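Local coordinates for protein tyrosine--tRNA ligase (Archaeoglobus fulgidus, PDB 2CYB) that probably catalyses the ATP-dependent attachment of L-tyrosine to tRNA(Tyr), passing through a tyrosyl-adenylate intermediate, and binds L-tyrosine, at residues A[57-61]-A[62-66]; A[225-228]-A[229-233]; A[282-285]-A[286-289]. One frame throughout, in Å; residues are numbered along the deposited sequence.

Contact 1: residues A[57-61]-A[62-66]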
ATOM      1  N   MET A  57     -25.368 -19.574  -5.449  1.00 39.34           N
ATOM      2  CA  MET A  57     -26.107 -20.758  -5.886  1.00 41.32           C
ATOM      3  C   MET A  57     -27.227 -20.340  -6.832  1.00 37.90           C
ATOM      4  O   MET A  57     -27.548 -21.059  -7.775  1.00 37.95           O
ATOM      5  CB  MET A  57     -26.672 -21.529  -4.688  1.00 45.14           C
ATOM      6  CG  MET A  57     -25.600 -22.239  -3.873  1.00 48.34           C
ATOM      7  SD  MET A  57     -26.250 -23.300  -2.563  1.00 63.06           S
ATOM      8  CE  MET A  57     -26.376 -24.847  -3.433  1.00 65.85           C
ATOM      9  N   ASP A  58     -27.824 -19.178  -6.583  1.00 38.84           N
ATOM     10  CA  ASP A  58     -28.871 -18.671  -7.465  1.00 33.42           C
ATOM     11  C   ASP A  58     -28.226 -18.439  -8.832  1.00 36.37           C
ATOM     12  O   ASP A  58     -28.741 -18.873  -9.856  1.00 35.92           O
ATOM     13  CB  ASP A  58     -29.423 -17.325  -6.969  1.00 29.61           C
ATOM     14  CG  ASP A  58     -30.212 -17.435  -5.668  1.00 37.06           C
ATOM     15  OD1 ASP A  58     -30.573 -16.372  -5.106  1.00 37.43           O
ATOM     16  OD2 ASP A  58     -30.477 -18.566  -5.214  1.00 38.41           O
ATOM     17  N   LEU A  59     -27.088 -17.748  -8.834  1.00 37.87           N
ATOM     18  CA  LEU A  59     -26.372 -17.430 -10.071  1.00 34.77           C
ATOM     19  C   LEU A  59     -25.945 -18.659 -10.859  1.00 40.50           C
ATOM     20  O   LEU A  59     -26.039 -18.683 -12.091  1.00 41.81           O
ATOM     21  CB  LEU A  59     -25.146 -16.559  -9.757  1.00 32.42           C
ATOM     22  CG  LEU A  59     -25.468 -15.086  -9.495  1.00 31.67           C
ATOM     23  CD1 LEU A  59     -24.361 -14.427  -8.672  1.00 40.18           C
ATOM     24  CD2 LEU A  59     -25.659 -14.375 -10.822  1.00 35.80           C
ATOM     25  N   GLN A  60     -25.468 -19.676 -10.153  1.00 34.12           N
ATOM     26  CA  GLN A  60     -25.042 -20.915 -10.794  1.00 38.10           C
ATOM     27  C   GLN A  60     -26.267 -21.589 -11.424  1.00 45.61           C
ATOM     28  O   GLN A  60     -26.184 -22.193 -12.498  1.00 41.65           O
ATOM     29  CB  GLN A  60     -24.389 -21.825  -9.750  1.00 43.03           C
ATOM     30  CG  GLN A  60     -23.668 -23.043 -10.303  1.00 53.30           C
ATOM     31  CD  GLN A  60     -24.621 -24.129 -10.751  1.00 53.70           C
ATOM     32  OE1 GLN A  60     -25.493 -24.546  -9.994  1.00 52.31           O
ATOM     33  NE2 GLN A  60     -24.455 -24.597 -11.985  1.00 55.12           N
ATOM     34  N   GLU A  61     -27.411 -21.465 -10.757  1.00 41.38           N
ATOM     35  CA  GLU A  61     -28.650 -22.049 -11.259  1.00 42.76           C
ATOM     36  C   GLU A  61     -29.115 -21.285 -12.491  1.00 44.46           C
ATOM     37  O   GLU A  61     -29.805 -21.837 -13.350  1.00 44.10           O
ATOM     38  CB  GLU A  61     -29.739 -21.999 -10.182  1.00 40.74           C
ATOM     39  CG  GLU A  61     -31.076 -22.547 -10.638  1.00 60.21           C
ATOM     40  CD  GLU A  61     -32.124 -22.519  -9.542  1.00 73.43           C
ATOM     41  OE1 GLU A  61     -33.281 -22.903  -9.819  1.00 77.30           O
ATOM     42  OE2 GLU A  61     -31.790 -22.114  -8.407  1.00 74.74           O
ATOM     43  N   ALA A  62     -28.739 -20.012 -12.573  1.00 39.91           N
ATOM     44  CA  ALA A  62     -29.111 -19.174 -13.702  1.00 38.08           C
ATOM     45  C   ALA A  62     -28.095 -19.262 -14.843  1.00 32.33           C
ATOM     46  O   ALA A  62     -28.151 -18.474 -15.783  1.00 41.04           O
ATOM     47  CB  ALA A  62     -29.274 -17.728 -13.253  1.00 37.92           C
ATOM     48  N   GLY A  63     -27.154 -20.197 -14.744  1.00 39.22           N
ATOM     49  CA  GLY A  63     -26.180 -20.365 -15.812  1.00 43.16           C
ATOM     50  C   GLY A  63     -24.803 -19.732 -15.691  1.00 47.29           C
ATOM     51  O   GLY A  63     -23.975 -19.902 -16.587  1.00 41.88           O
ATOM     52  N   PHE A  64     -24.547 -19.007 -14.604  1.00 45.15           N
ATOM     53  CA  PHE A  64     -23.249 -18.361 -14.406  1.00 40.02           C
ATOM     54  C   PHE A  64     -22.156 -19.331 -13.996  1.00 35.07           C
ATOM     55  O   PHE A  64     -22.427 -20.385 -13.417  1.00 39.68           O
ATOM     56  CB  PHE A  64     -23.322 -17.297 -13.302  1.00 34.33           C
ATOM     57  CG  PHE A  64     -23.823 -15.965 -13.756  1.00 34.49           C
ATOM     58  CD1 PHE A  64     -25.130 -15.805 -14.198  1.00 36.83           C
ATOM     59  CD2 PHE A  64     -22.991 -14.848 -13.702  1.00 41.28           C
ATOM     60  CE1 PHE A  64     -25.603 -14.554 -14.578  1.00 37.34           C
ATOM     61  CE2 PHE A  64     -23.452 -13.591 -14.080  1.00 36.71           C
ATOM     62  CZ  PHE A  64     -24.766 -13.443 -14.520  1.00 44.72           C
ATOM     63  N   GLU A  65     -20.918 -18.949 -14.305  1.00 39.90           N
ATOM     64  CA  GLU A  65     -19.727 -19.701 -13.917  1.00 36.88           C
ATOM     65  C   GLU A  65     -19.466 -19.082 -12.547  1.00 33.03           C
ATOM     66  O   GLU A  65     -19.577 -17.867 -12.408  1.00 39.22           O
ATOM     67  CB  GLU A  65     -18.535 -19.371 -14.828  1.00 41.81           C
ATOM     68  CG  GLU A  65     -18.631 -19.864 -16.264  1.00 56.17           C
ATOM     69  CD  GLU A  65     -17.371 -19.555 -17.070  1.00 59.22           C
ATOM     70  OE1 GLU A  65     -17.240 -20.076 -18.195  1.00 59.33           O
ATOM     71  OE2 GLU A  65     -16.510 -18.788 -16.584  1.00 46.88           O
ATOM     72  N   ILE A  66     -19.124 -19.889 -11.550  1.00 33.50           N
ATOM     73  CA  ILE A  66     -18.902 -19.357 -10.210  1.00 39.77           C
ATOM     74  C   ILE A  66     -17.495 -19.505  -9.659  1.00 37.03           C
ATOM     75  O   ILE A  66     -16.902 -20.584  -9.696  1.00 39.75           O
ATOM     76  CB  ILE A  66     -19.865 -20.005  -9.182  1.00 40.78           C
ATOM     77  CG1 ILE A  66     -21.318 -19.784  -9.604  1.00 41.28           C
ATOM     78  CG2 ILE A  66     -19.623 -19.419  -7.795  1.00 42.27           C
ATOM     79  CD1 ILE A  66     -21.720 -18.335  -9.719  1.00 36.75           C
TER
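Leu-59 lays its CD2 methyl over the centre of one face of the Phe-64 ring, 3.6 Å from the ring centroid and 7° off the normal, a CH-pi contact five residues apart round the end of a helix. Phe-64 CG lies beside its own backbone N and anti to the carbonyl carbon (chi1 -84°), which turns the ring back against the leucine. Ile-66 reaches the same helix end with its longer branch: CD1 lies 3.9 Å from Leu-59 CB, while CG1 lies 3.7 Å from Gln-60 CB, the two side chains crossing at about a right angle. The backbone between them forms a Schellman motif. Phe-64 N bonds Leu-59 O at 2.9 Å, Gly-63 N bonds Gln-60 O at 3.2 Å from above the carbonyl plane, and Gly-63 is the C-prime residue with positive phi. With an alanine in place of Phe-64, Leu-59 CD2 would probably lose the ring face it rests on, opening a gap at the helix end. The turn joins helix 47-61 to strand 65-70 in a beta-alpha-beta unit begun by strand 34-39; Ala-35 of that strand, Leu-173 of strand 173-177 and Ile-10 of helix 3-11 all touch both Leu-59 and Phe-64.

Contact 2: residues A[225-228]-A[229-233]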
ATOM      1  N   VAL A 225     -22.451 -21.878  11.512  1.00 39.93           N
ATOM      2  CA  VAL A 225     -22.736 -23.194  10.937  1.00 43.28           C
ATOM      3  C   VAL A 225     -22.310 -24.314  11.871  1.00 44.81           C
ATOM      4  O   VAL A 225     -22.609 -25.483  11.629  1.00 50.96           O
ATOM      5  CB  VAL A 225     -21.997 -23.407   9.597  1.00 48.28           C
ATOM      6  CG1 VAL A 225     -22.424 -22.355   8.590  1.00 47.01           C
ATOM      7  CG2 VAL A 225     -20.486 -23.373   9.825  1.00 48.49           C
ATOM      8  N   ARG A 226     -21.608 -23.952  12.937  1.00 45.98           N
ATOM      9  CA  ARG A 226     -21.122 -24.932  13.894  1.00 45.91           C
ATOM     10  C   ARG A 226     -21.999 -24.995  15.145  1.00 43.78           C
ATOM     11  O   ARG A 226     -21.813 -25.867  15.990  1.00 43.08           O
ATOM     12  CB  ARG A 226     -19.680 -24.590  14.276  1.00 55.28           C
ATOM     13  CG  ARG A 226     -18.842 -25.763  14.738  1.00 62.24           C
ATOM     14  CD  ARG A 226     -17.421 -25.308  15.059  1.00 71.12           C
ATOM     15  NE  ARG A 226     -16.574 -26.408  15.510  1.00 69.55           N
ATOM     16  CZ  ARG A 226     -16.222 -27.442  14.752  1.00 72.58           C
ATOM     17  NH1 ARG A 226     -16.644 -27.524  13.496  1.00 73.38           N
ATOM     18  NH2 ARG A 226     -15.448 -28.398  15.251  1.00 68.42           N
ATOM     19  N   ASP A 227     -22.951 -24.072  15.271  1.00 36.83           N
ATOM     20  CA  ASP A 227     -23.833 -24.086  16.432  1.00 37.11           C
ATOM     21  C   ASP A 227     -24.662 -25.376  16.469  1.00 44.14           C
ATOM     22  O   ASP A 227     -25.269 -25.769  15.469  1.00 41.76           O
ATOM     23  CB  ASP A 227     -24.789 -22.884  16.421  1.00 35.67           C
ATOM     24  CG  ASP A 227     -24.117 -21.586  16.833  1.00 42.26           C
ATOM     25  OD1 ASP A 227     -23.161 -21.627  17.636  1.00 46.61           O
ATOM     26  OD2 ASP A 227     -24.567 -20.515  16.373  1.00 36.65           O
ATOM     27  N   PRO A 228     -24.678 -26.064  17.621  1.00 42.15           N
ATOM     28  CA  PRO A 228     -25.457 -27.302  17.729  1.00 44.13           C
ATOM     29  C   PRO A 228     -26.957 -26.978  17.751  1.00 42.26           C
ATOM     30  O   PRO A 228     -27.359 -25.878  18.151  1.00 35.11           O
ATOM     31  CB  PRO A 228     -24.963 -27.903  19.040  1.00 43.82           C
ATOM     32  CG  PRO A 228     -24.623 -26.690  19.856  1.00 49.27           C
ATOM     33  CD  PRO A 228     -23.909 -25.814  18.854  1.00 45.18           C
ATOM     34  N   PRO A 229     -27.801 -27.932  17.329  1.00 39.33           N
ATOM     35  CA  PRO A 229     -29.252 -27.730  17.301  1.00 43.94           C
ATOM     36  C   PRO A 229     -29.796 -27.033  18.543  1.00 42.11           C
ATOM     37  O   PRO A 229     -30.629 -26.137  18.446  1.00 38.16           O
ATOM     38  CB  PRO A 229     -29.786 -29.148  17.134  1.00 36.58           C
ATOM     39  CG  PRO A 229     -28.760 -29.764  16.249  1.00 39.14           C
ATOM     40  CD  PRO A 229     -27.457 -29.293  16.879  1.00 43.73           C
ATOM     41  N   GLU A 230     -29.315 -27.444  19.711  1.00 41.22           N
ATOM     42  CA  GLU A 230     -29.755 -26.849  20.968  1.00 45.75           C
ATOM     43  C   GLU A 230     -29.404 -25.369  21.044  1.00 37.00           C
ATOM     44  O   GLU A 230     -30.212 -24.554  21.488  1.00 37.44           O
ATOM     45  CB  GLU A 230     -29.112 -27.579  22.152  1.00 53.24           C
ATOM     46  CG  GLU A 230     -29.852 -28.823  22.614  1.00 65.67           C
ATOM     47  CD  GLU A 230     -31.039 -28.497  23.507  1.00 75.49           C
ATOM     48  OE1 GLU A 230     -31.983 -27.828  23.031  1.00 83.61           O
ATOM     49  OE2 GLU A 230     -31.023 -28.909  24.688  1.00 70.04           O
ATOM     50  N   GLU A 231     -28.190 -25.031  20.618  1.00 36.74           N
ATOM     51  CA  GLU A 231     -27.729 -23.647  20.646  1.00 40.08           C
ATOM     52  C   GLU A 231     -28.515 -22.811  19.640  1.00 35.03           C
ATOM     53  O   GLU A 231     -28.879 -21.669  19.924  1.00 39.24           O
ATOM     54  CB  GLU A 231     -26.227 -23.582  20.344  1.00 40.78           C
ATOM     55  CG  GLU A 231     -25.633 -22.174  20.398  1.00 42.64           C
ATOM     56  CD  GLU A 231     -25.670 -21.552  21.788  1.00 50.15           C
ATOM     57  OE1 GLU A 231     -25.315 -20.358  21.913  1.00 48.08           O
ATOM     58  OE2 GLU A 231     -26.048 -22.246  22.755  1.00 50.04           O
ATOM     59  N   VAL A 232     -28.775 -23.373  18.464  1.00 29.93           N
ATOM     60  CA  VAL A 232     -29.561 -22.655  17.458  1.00 34.98           C
ATOM     61  C   VAL A 232     -30.929 -22.318  18.047  1.00 34.57           C
ATOM     62  O   VAL A 232     -31.422 -21.199  17.914  1.00 35.37           O
ATOM     63  CB  VAL A 232     -29.776 -23.505  16.190  1.00 34.64           C
ATOM     64  CG1 VAL A 232     -30.776 -22.825  15.268  1.00 34.29           C
ATOM     65  CG2 VAL A 232     -28.450 -23.714  15.470  1.00 36.88           C
ATOM     66  N   GLU A 233     -31.538 -23.295  18.708  1.00 40.40           N
ATOM     67  CA  GLU A 233     -32.847 -23.092  19.311  1.00 37.98           C
ATOM     68  C   GLU A 233     -32.819 -21.991  20.351  1.00 33.75           C
ATOM     69  O   GLU A 233     -33.700 -21.134  20.378  1.00 33.28           O
ATOM     70  CB  GLU A 233     -33.343 -24.396  19.933  1.00 37.75           C
ATOM     71  CG  GLU A 233     -33.852 -25.403  18.912  1.00 42.20           C
ATOM     72  CD  GLU A 233     -34.108 -26.768  19.522  1.00 51.42           C
ATOM     73  OE1 GLU A 233     -34.419 -26.827  20.731  1.00 58.95           O
ATOM     74  OE2 GLU A 233     -34.008 -27.777  18.791  1.00 50.62           O
TER
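Pro-228 and Glu-231 lie side by side and point the same way, with Pro-228 CG 3.5 Å from Glu-231 CB, so that the proline ring rests along the first methylene of the glutamate. Asp-227 meets the next carbon of the same chain: its OD1 is 3.7 Å from Glu-231 CG. Glu-231 CG stands anti to its backbone N (chi1 -178°), which brings it beside the aspartate, and the bend at chi2 then carries the carboxylate away. The two carboxylate planes are 60° apart, and Asp-227 OD1 and Glu-231 OE1 stay 5.0 Å from each other. Asp-227 CB also touches Val-232 CG2 at 3.9 Å.

These side chains gather at the start of helix 229-237, where Pro-228 is the N-cap residue and Pro-229 opens the first turn. Having no N-H, Pro-229 fits a position where the helix asks for no backbone donor. Pro-228 O takes the N-H of Val-232 at 2.9 Å and 164°, and a weak second bond from Glu-231 N.

Farther out, Asp-227 OD2 accepts from Ser-224 N and forms a salt bridge with Lys-235, which lies one turn beyond Glu-231 on the helix; this fixes the carboxylate and would be expected to offset the nearby negative charge of Glu-231. Glu-231 OE1 has a long, weak ion pair with Arg-234. On helix 297-319, Asn-309 touches Val-232, while Glu-313 and Arg-316 pack against Pro-229.

Contact 3: residues A[282-285]-A[286-289]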
ATOM      1  N   SER A 282     -44.408 -18.470  -0.125  1.00 35.24           N
ATOM      2  CA  SER A 282     -43.634 -17.290  -0.491  1.00 41.31           C
ATOM      3  C   SER A 282     -43.425 -16.436   0.746  1.00 40.22           C
ATOM      4  O   SER A 282     -44.181 -16.536   1.711  1.00 38.27           O
ATOM      5  CB  SER A 282     -44.363 -16.471  -1.558  1.00 38.50           C
ATOM      6  OG  SER A 282     -45.460 -15.777  -0.991  1.00 36.96           O
ATOM      7  N   PHE A 283     -42.404 -15.591   0.717  1.00 39.99           N
ATOM      8  CA  PHE A 283     -42.127 -14.741   1.858  1.00 36.06           C
ATOM      9  C   PHE A 283     -43.189 -13.672   2.004  1.00 37.27           C
ATOM     10  O   PHE A 283     -43.554 -13.301   3.115  1.00 36.18           O
ATOM     11  CB  PHE A 283     -40.750 -14.075   1.731  1.00 36.49           C
ATOM     12  CG  PHE A 283     -40.459 -13.111   2.839  1.00 35.40           C
ATOM     13  CD1 PHE A 283     -40.635 -11.747   2.655  1.00 40.35           C
ATOM     14  CD2 PHE A 283     -40.084 -13.574   4.095  1.00 39.52           C
ATOM     15  CE1 PHE A 283     -40.447 -10.853   3.708  1.00 41.69           C
ATOM     16  CE2 PHE A 283     -39.894 -12.687   5.154  1.00 30.70           C
ATOM     17  CZ  PHE A 283     -40.077 -11.325   4.957  1.00 43.53           C
ATOM     18  N   GLU A 284     -43.691 -13.173   0.880  1.00 35.92           N
ATOM     19  CA  GLU A 284     -44.709 -12.139   0.945  1.00 39.87           C
ATOM     20  C   GLU A 284     -45.956 -12.649   1.672  1.00 34.46           C
ATOM     21  O   GLU A 284     -46.617 -11.891   2.375  1.00 40.45           O
ATOM     22  CB  GLU A 284     -45.074 -11.659  -0.460  1.00 50.01           C
ATOM     23  CG  GLU A 284     -45.797 -10.320  -0.473  1.00 68.24           C
ATOM     24  CD  GLU A 284     -45.067  -9.252   0.335  1.00 77.78           C
ATOM     25  OE1 GLU A 284     -45.068  -9.341   1.582  1.00 81.67           O
ATOM     26  OE2 GLU A 284     -44.488  -8.327  -0.275  1.00 82.35           O
ATOM     27  N   GLU A 285     -46.267 -13.930   1.508  1.00 34.23           N
ATOM     28  CA  GLU A 285     -47.428 -14.527   2.172  1.00 38.93           C
ATOM     29  C   GLU A 285     -47.157 -14.594   3.675  1.00 39.52           C
ATOM     30  O   GLU A 285     -48.013 -14.260   4.495  1.00 36.96           O
ATOM     31  CB  GLU A 285     -47.677 -15.947   1.650  1.00 43.26           C
ATOM     32  CG  GLU A 285     -48.103 -16.034   0.191  1.00 54.76           C
ATOM     33  CD  GLU A 285     -48.189 -17.468  -0.306  1.00 59.01           C
ATOM     34  OE1 GLU A 285     -48.521 -17.667  -1.494  1.00 70.89           O
ATOM     35  OE2 GLU A 285     -47.926 -18.398   0.489  1.00 58.07           O
ATOM     36  N   LEU A 286     -45.953 -15.034   4.021  1.00 35.86           N
ATOM     37  CA  LEU A 286     -45.536 -15.153   5.412  1.00 32.49           C
ATOM     38  C   LEU A 286     -45.525 -13.768   6.044  1.00 35.52           C
ATOM     39  O   LEU A 286     -46.122 -13.552   7.097  1.00 35.93           O
ATOM     40  CB  LEU A 286     -44.141 -15.787   5.475  1.00 33.88           C
ATOM     41  CG  LEU A 286     -43.525 -16.176   6.823  1.00 37.23           C
ATOM     42  CD1 LEU A 286     -42.228 -16.930   6.581  1.00 47.77           C
ATOM     43  CD2 LEU A 286     -43.262 -14.948   7.663  1.00 41.12           C
ATOM     44  N   ALA A 287     -44.861 -12.821   5.389  1.00 34.83           N
ATOM     45  CA  ALA A 287     -44.783 -11.461   5.907  1.00 40.15           C
ATOM     46  C   ALA A 287     -46.168 -10.860   6.091  1.00 34.10           C
ATOM     47  O   ALA A 287     -46.438 -10.187   7.087  1.00 38.88           O
ATOM     48  CB  ALA A 287     -43.956 -10.586   4.966  1.00 41.97           C
ATOM     49  N   GLU A 288     -47.045 -11.105   5.124  1.00 36.55           N
ATOM     50  CA  GLU A 288     -48.405 -10.586   5.181  1.00 46.53           C
ATOM     51  C   GLU A 288     -49.113 -11.077   6.443  1.00 43.96           C
ATOM     52  O   GLU A 288     -49.761 -10.298   7.142  1.00 43.24           O
ATOM     53  CB  GLU A 288     -49.186 -11.025   3.940  1.00 54.88           C
ATOM     54  CG  GLU A 288     -49.880  -9.885   3.200  1.00 72.55           C
ATOM     55  CD  GLU A 288     -48.904  -8.940   2.511  1.00 80.67           C
ATOM     56  OE1 GLU A 288     -48.065  -8.329   3.207  1.00 84.71           O
ATOM     57  OE2 GLU A 288     -48.979  -8.808   1.269  1.00 80.10           O
ATOM     58  N   ASP A 289     -48.991 -12.369   6.729  1.00 38.53           N
ATOM     59  CA  ASP A 289     -49.619 -12.945   7.915  1.00 39.22           C
ATOM     60  C   ASP A 289     -48.959 -12.462   9.197  1.00 42.71           C
ATOM     61  O   ASP A 289     -49.611 -12.353  10.239  1.00 38.71           O
ATOM     62  CB  ASP A 289     -49.576 -14.476   7.854  1.00 34.89           C
ATOM     63  CG  ASP A 289     -50.861 -15.068   7.301  1.00 42.65           C
ATOM     64  OD1 ASP A 289     -51.746 -14.290   6.890  1.00 45.92           O
ATOM     65  OD2 ASP A 289     -50.989 -16.308   7.277  1.00 38.51           O
TER
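Phe-283 O receives the N-H of Ala-287 at 2.7 Å and 175°, the shortest and straightest of four successive i-to-i+4 bonds in the first turns of helix 283-292. Its neighbours are Glu-288 N to Glu-284 O at 2.9 Å, Asp-289 N to Glu-285 O, and the longer Leu-286 N to Ser-282 O. Ser-282 is the N-cap: its OG accepts from Glu-285 N at 3.2 Å, giving a first-turn N-H a side-chain acceptor. The polar ends of Glu-285 and Asp-289 are held by the chain just ahead of the helix, Glu-285 OE2 by Ala-281 N and Asp-289 OD2 by Tyr-280 OH.

Beyond the backbone, Ala-287 CB sits over one face of the Phe-283 ring, off its centre and 4.2 Å from the centroid. The ring gets there because Phe-283 CG is anti to the backbone N (chi1 176°), and CE1 is its nearest atom to that methyl. Phe-283 also packs on Lys-256 and Leu-260 of helix 250-263, and Leu-286 on Leu-252 and Ala-255 of the same helix. On the exposed side Glu-284 and Glu-288 cross with their carboxylate planes nearly parallel, 17° apart, a like-charged pair that is probably unfavourable; Glu-284 OE1 lies 3.6 Å from Glu-288 OE1.

From the N terminus the three contacts come in series, neither nesting nor crossing, and each joins adjoining segments. Contact 1 closes the turn between helix 47-61 and strand 65-70 within the Rossmann-type sheet that carries the tyrosine site. Contact 2 comes after strand 200-204, where the loop enters helix 229-237 beside helix 297-319. Contact 3 starts helix 283-292 just after strand 278-280 and sets it against helix 250-263. One therefore ends a helix and the other two begin one. Their centres are about 29 Å (contacts 1 and 2), 26 Å (1 and 3) and 26 Å (2 and 3) apart, and none touches another.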